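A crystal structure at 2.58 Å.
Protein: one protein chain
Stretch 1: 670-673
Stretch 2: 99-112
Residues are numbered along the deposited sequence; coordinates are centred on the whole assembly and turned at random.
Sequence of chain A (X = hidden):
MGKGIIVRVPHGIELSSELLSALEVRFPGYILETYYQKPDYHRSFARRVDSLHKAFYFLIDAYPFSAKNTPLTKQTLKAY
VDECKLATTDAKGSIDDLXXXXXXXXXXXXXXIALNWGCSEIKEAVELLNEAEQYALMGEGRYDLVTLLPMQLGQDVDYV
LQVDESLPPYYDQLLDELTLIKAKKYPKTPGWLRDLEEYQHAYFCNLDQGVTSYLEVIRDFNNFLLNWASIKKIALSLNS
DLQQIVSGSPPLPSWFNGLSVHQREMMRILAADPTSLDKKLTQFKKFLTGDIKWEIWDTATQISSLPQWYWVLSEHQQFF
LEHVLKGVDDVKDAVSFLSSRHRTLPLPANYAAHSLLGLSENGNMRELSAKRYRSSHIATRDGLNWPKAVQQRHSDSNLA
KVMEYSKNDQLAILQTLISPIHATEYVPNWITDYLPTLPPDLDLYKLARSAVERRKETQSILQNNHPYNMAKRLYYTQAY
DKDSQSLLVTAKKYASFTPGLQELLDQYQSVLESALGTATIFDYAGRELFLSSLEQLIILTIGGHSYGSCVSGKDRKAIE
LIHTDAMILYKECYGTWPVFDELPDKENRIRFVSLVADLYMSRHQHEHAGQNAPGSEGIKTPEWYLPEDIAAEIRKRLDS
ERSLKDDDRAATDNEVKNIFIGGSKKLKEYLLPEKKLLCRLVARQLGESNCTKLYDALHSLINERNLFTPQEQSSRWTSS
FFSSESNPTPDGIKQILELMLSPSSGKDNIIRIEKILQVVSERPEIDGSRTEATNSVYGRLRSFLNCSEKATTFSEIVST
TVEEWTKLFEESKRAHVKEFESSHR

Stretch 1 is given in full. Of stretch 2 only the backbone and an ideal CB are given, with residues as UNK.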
# COMPACT_ATOMS: atom_id res chain seq x y z
N TYR A 670 -4.83 19.86 8.79
CA TYR A 670 -3.91 19.40 9.87
C TYR A 670 -2.48 19.96 9.79
O TYR A 670 -1.83 20.15 10.80
CB TYR A 670 -3.79 17.85 9.95
CG TYR A 670 -4.98 17.14 10.55
CD1 TYR A 670 -5.28 17.28 11.92
CD2 TYR A 670 -5.81 16.33 9.77
CE1 TYR A 670 -6.39 16.66 12.47
CE2 TYR A 670 -6.89 15.69 10.32
CZ TYR A 670 -7.19 15.86 11.67
OH TYR A 670 -8.28 15.24 12.22
N LEU A 671 -1.98 20.16 8.58
CA LEU A 671 -0.58 20.58 8.40
C LEU A 671 -0.26 21.91 9.13
O LEU A 671 -1.11 22.80 9.25
CB LEU A 671 -0.28 20.69 6.90
CG LEU A 671 -0.63 19.40 6.11
CD1 LEU A 671 -0.50 19.63 4.61
CD2 LEU A 671 0.26 18.26 6.56
N LEU A 672 0.94 21.99 9.70
CA LEU A 672 1.40 23.21 10.36
C LEU A 672 1.74 24.24 9.27
O LEU A 672 2.15 23.84 8.17
CB LEU A 672 2.63 22.94 11.25
CG LEU A 672 2.39 22.17 12.56
CD1 LEU A 672 3.57 21.29 12.91
CD2 LEU A 672 2.05 23.08 13.73
N PRO A 673 1.59 25.55 9.56
CA PRO A 673 1.90 26.69 8.65
C PRO A 673 3.33 26.76 7.98
O PRO A 673 4.19 25.94 8.29
CB PRO A 673 1.69 27.93 9.56
CG PRO A 673 0.80 27.48 10.68
CD PRO A 673 1.12 26.03 10.89
N UNK A 99 -10.25 8.09 15.94
CA UNK A 99 -9.95 8.25 14.53
C UNK A 99 -9.32 9.61 14.33
O UNK A 99 -8.47 9.80 13.45
CB UNK A 99 -11.20 8.09 13.67
N UNK A 100 -9.68 10.56 15.18
CA UNK A 100 -9.19 11.90 15.01
C UNK A 100 -7.75 11.94 15.46
O UNK A 100 -6.90 12.38 14.70
CB UNK A 100 -10.04 12.91 15.78
N UNK A 101 -7.46 11.44 16.64
CA UNK A 101 -6.07 11.24 17.05
C UNK A 101 -5.20 10.52 15.99
O UNK A 101 -4.08 10.92 15.69
CB UNK A 101 -6.05 10.44 18.35
N UNK A 102 -5.71 9.45 15.40
CA UNK A 102 -4.98 8.82 14.32
C UNK A 102 -4.76 9.77 13.20
O UNK A 102 -3.67 9.77 12.65
CB UNK A 102 -5.71 7.58 13.81
N UNK A 103 -5.78 10.53 12.79
CA UNK A 103 -5.60 11.46 11.64
C UNK A 103 -4.50 12.48 11.99
O UNK A 103 -3.64 12.81 11.17
CB UNK A 103 -6.91 12.18 11.30
N UNK A 104 -4.50 12.94 13.25
CA UNK A 104 -3.55 13.94 13.68
C UNK A 104 -2.13 13.42 13.67
O UNK A 104 -1.24 14.12 13.24
CB UNK A 104 -3.91 14.44 15.08
N UNK A 105 -1.93 12.21 14.19
CA UNK A 105 -0.61 11.60 14.29
C UNK A 105 -0.07 11.32 12.89
O UNK A 105 1.12 11.56 12.59
CB UNK A 105 -0.67 10.31 15.12
N UNK A 106 -0.94 10.86 12.02
CA UNK A 106 -0.50 10.50 10.69
C UNK A 106 -0.05 11.78 9.93
O UNK A 106 1.01 11.82 9.31
CB UNK A 106 -1.62 9.77 9.94
N UNK A 107 -0.87 12.82 10.00
CA UNK A 107 -0.54 14.11 9.34
C UNK A 107 0.79 14.67 9.80
O UNK A 107 1.51 15.22 9.01
CB UNK A 107 -1.64 15.14 9.61
N UNK A 108 1.09 14.52 11.10
CA UNK A 108 2.39 14.89 11.59
C UNK A 108 3.51 14.17 10.89
O UNK A 108 4.47 14.79 10.57
CB UNK A 108 2.47 14.63 13.10
N UNK A 109 3.38 12.87 10.64
CA UNK A 109 4.45 12.13 9.97
C UNK A 109 4.58 12.52 8.53
O UNK A 109 5.70 12.64 8.03
CB UNK A 109 4.21 10.62 10.07
N UNK A 110 3.44 12.66 7.86
CA UNK A 110 3.43 12.97 6.43
C UNK A 110 4.14 14.30 6.19
O UNK A 110 4.88 14.48 5.22
CB UNK A 110 2.00 13.02 5.89
N UNK A 111 3.92 15.23 7.11
CA UNK A 111 4.39 16.58 6.93
C UNK A 111 5.92 16.58 7.18
O UNK A 111 6.69 17.17 6.42
CB UNK A 111 3.66 17.54 7.87
N UNK A 112 6.35 15.88 8.23
CA UNK A 112 7.75 15.68 8.50
C UNK A 112 8.47 15.01 7.33
O UNK A 112 9.59 15.38 6.99
CB UNK A 112 7.92 14.85 9.77

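Stretch 2 is helical from end to end, with backbone hydrogen bonds from the N of 103 through 112 to the O four residues earlier, so every position must tolerate helical phi and psi. Stretch 1 has no regular structure and offers the ring and hydroxyl of Y670, the apolar end of L671 and the backbone N of L672, a donor.

At position 99 nothing of stretch 1 lies within reach of the ideal CB, and the visible atoms hardly restrict the choice. The residue is H99.

Position 100 points sideways, its ideal CB 4.6 Å from Y670 OH. A long, flexible chain could pass the hydroxyl and continue into open space; a polar or a small residue would also fit. It is K100, fully extended with all four chi angles t, and its CG lies 3.5 Å from Y670 OH.

Position 101 points away and leaves the choice open; it is E101. Position 102 is out of reach; it is L102.

Position 103 points toward stretch 1, with its ideal CB just 3.5 Å from Y670 OH. A hydroxyl so close favours a polar side chain: Glu, Gln, Asp or Asn could accept a hydrogen bond from it, while Ala would fit without answering it. The residue is E103. Y670 OH donates to E103 OE1 at 2.8 Å, and H99 ND1 donates to E103 OE2, also at 2.8 Å, so each carboxylate oxygen has a partner.

Position 104 points sideways, its ideal CB 4.2 Å from Y670 CE1. A chain with a methylene stem suits the ring, and Lys, Arg, Gln or Met would serve. In R104, CG packs 3.4 Å from Y670 CE1, while the backbone CA lies over one face of the ring. The guanidinium makes a salt bridge within the helix, R104 NH1 to E101 OE2 at 2.7 Å, though the hydrogen bond within it is weak, with an angle of 122°.

Positions 105 and 106 are out of reach; they are F105 and T106, the latter returning its OG1 to L102 O at 2.7 Å.

Position 107 points toward stretch 1, and its ideal CB is already 3.5 Å from Y670 CB. So tight an approach favours Ala or Gly. A107 ends in that methyl, making an apolar contact, CB to Y670 CB, at 3.5 Å.

Position 108 points away, and the residue is K108; 109 is out of reach, and is L109. Position 110 points toward stretch 1 but has nothing within 5.5 Å of its ideal CB, leaving size open; it is I110.

Position 111 points toward stretch 1, its ideal CB 3.7 Å from L671 CD2. Beyond lies L672 N, a donor, so a chain with an apolar stem and an acceptor at its end, Glu or Gln, suits both. E111 places CB 3.6 Å from L671 CD2 and accepts from L672 N through OE2 at 2.7 Å, with chi1 at 128°, between wells.

Position 112, out of reach, is L112.

Stretch 2, residues 99-112: HKELERFTAKLIEL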
# COMPACT_ATOMS: atom_id res chain seq x y z
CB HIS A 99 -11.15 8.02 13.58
CG HIS A 99 -10.71 7.70 12.19
ND1 HIS A 99 -10.39 8.68 11.27
CD2 HIS A 99 -10.39 6.52 11.60
CE1 HIS A 99 -9.91 8.13 10.17
NE2 HIS A 99 -9.91 6.82 10.35
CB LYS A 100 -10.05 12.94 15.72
CG LYS A 100 -9.75 14.35 15.25
CD LYS A 100 -10.79 15.37 15.68
CE LYS A 100 -10.56 16.71 14.98
NZ LYS A 100 -11.74 17.63 15.11
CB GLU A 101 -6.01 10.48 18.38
CG GLU A 101 -6.43 11.31 19.58
CD GLU A 101 -5.71 12.66 19.59
OE1 GLU A 101 -4.45 12.69 19.46
OE2 GLU A 101 -6.44 13.68 19.68
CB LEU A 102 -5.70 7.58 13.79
CG LEU A 102 -5.15 6.93 12.49
CD1 LEU A 102 -3.70 6.50 12.66
CD2 LEU A 102 -5.97 5.72 12.11
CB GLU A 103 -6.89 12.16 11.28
CG GLU A 103 -7.97 11.33 10.58
CD GLU A 103 -9.38 12.00 10.53
OE1 GLU A 103 -9.48 13.21 10.67
OE2 GLU A 103 -10.42 11.33 10.32
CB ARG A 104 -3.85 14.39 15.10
CG ARG A 104 -4.95 15.45 15.25
CD ARG A 104 -4.97 16.04 16.67
NE ARG A 104 -6.07 17.01 16.82
CZ ARG A 104 -7.19 16.82 17.52
NH1 ARG A 104 -7.40 15.68 18.18
NH2 ARG A 104 -8.10 17.79 17.58
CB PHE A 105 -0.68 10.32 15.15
CG PHE A 105 0.54 9.46 15.04
CD1 PHE A 105 1.63 9.67 15.87
CD2 PHE A 105 0.61 8.43 14.10
CE1 PHE A 105 2.76 8.87 15.75
CE2 PHE A 105 1.74 7.64 13.96
CZ PHE A 105 2.82 7.87 14.78
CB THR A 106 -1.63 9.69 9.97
OG1 THR A 106 -2.06 8.58 10.78
CG2 THR A 106 -1.12 9.16 8.65
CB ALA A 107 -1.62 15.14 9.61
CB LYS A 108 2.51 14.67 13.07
CG LYS A 108 1.87 15.79 13.87
CD LYS A 108 2.17 15.55 15.34
CE LYS A 108 1.42 16.49 16.26
NZ LYS A 108 1.17 15.83 17.58
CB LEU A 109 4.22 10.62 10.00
CG LEU A 109 4.10 9.95 11.37
CD1 LEU A 109 4.18 8.46 11.16
CD2 LEU A 109 5.15 10.32 12.38
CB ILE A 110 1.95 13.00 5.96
CG1 ILE A 110 1.44 11.60 5.90
CG2 ILE A 110 1.75 13.63 4.59
CD1 ILE A 110 -0.04 11.59 6.16
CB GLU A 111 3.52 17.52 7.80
CG GLU A 111 4.22 18.47 8.74
CD GLU A 111 3.28 19.35 9.59
OE1 GLU A 111 2.72 18.85 10.63
OE2 GLU A 111 3.19 20.58 9.24
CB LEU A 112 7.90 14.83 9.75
CG LEU A 112 9.32 14.52 10.10
CD1 LEU A 112 10.02 15.86 10.26
CD2 LEU A 112 9.41 13.78 11.38
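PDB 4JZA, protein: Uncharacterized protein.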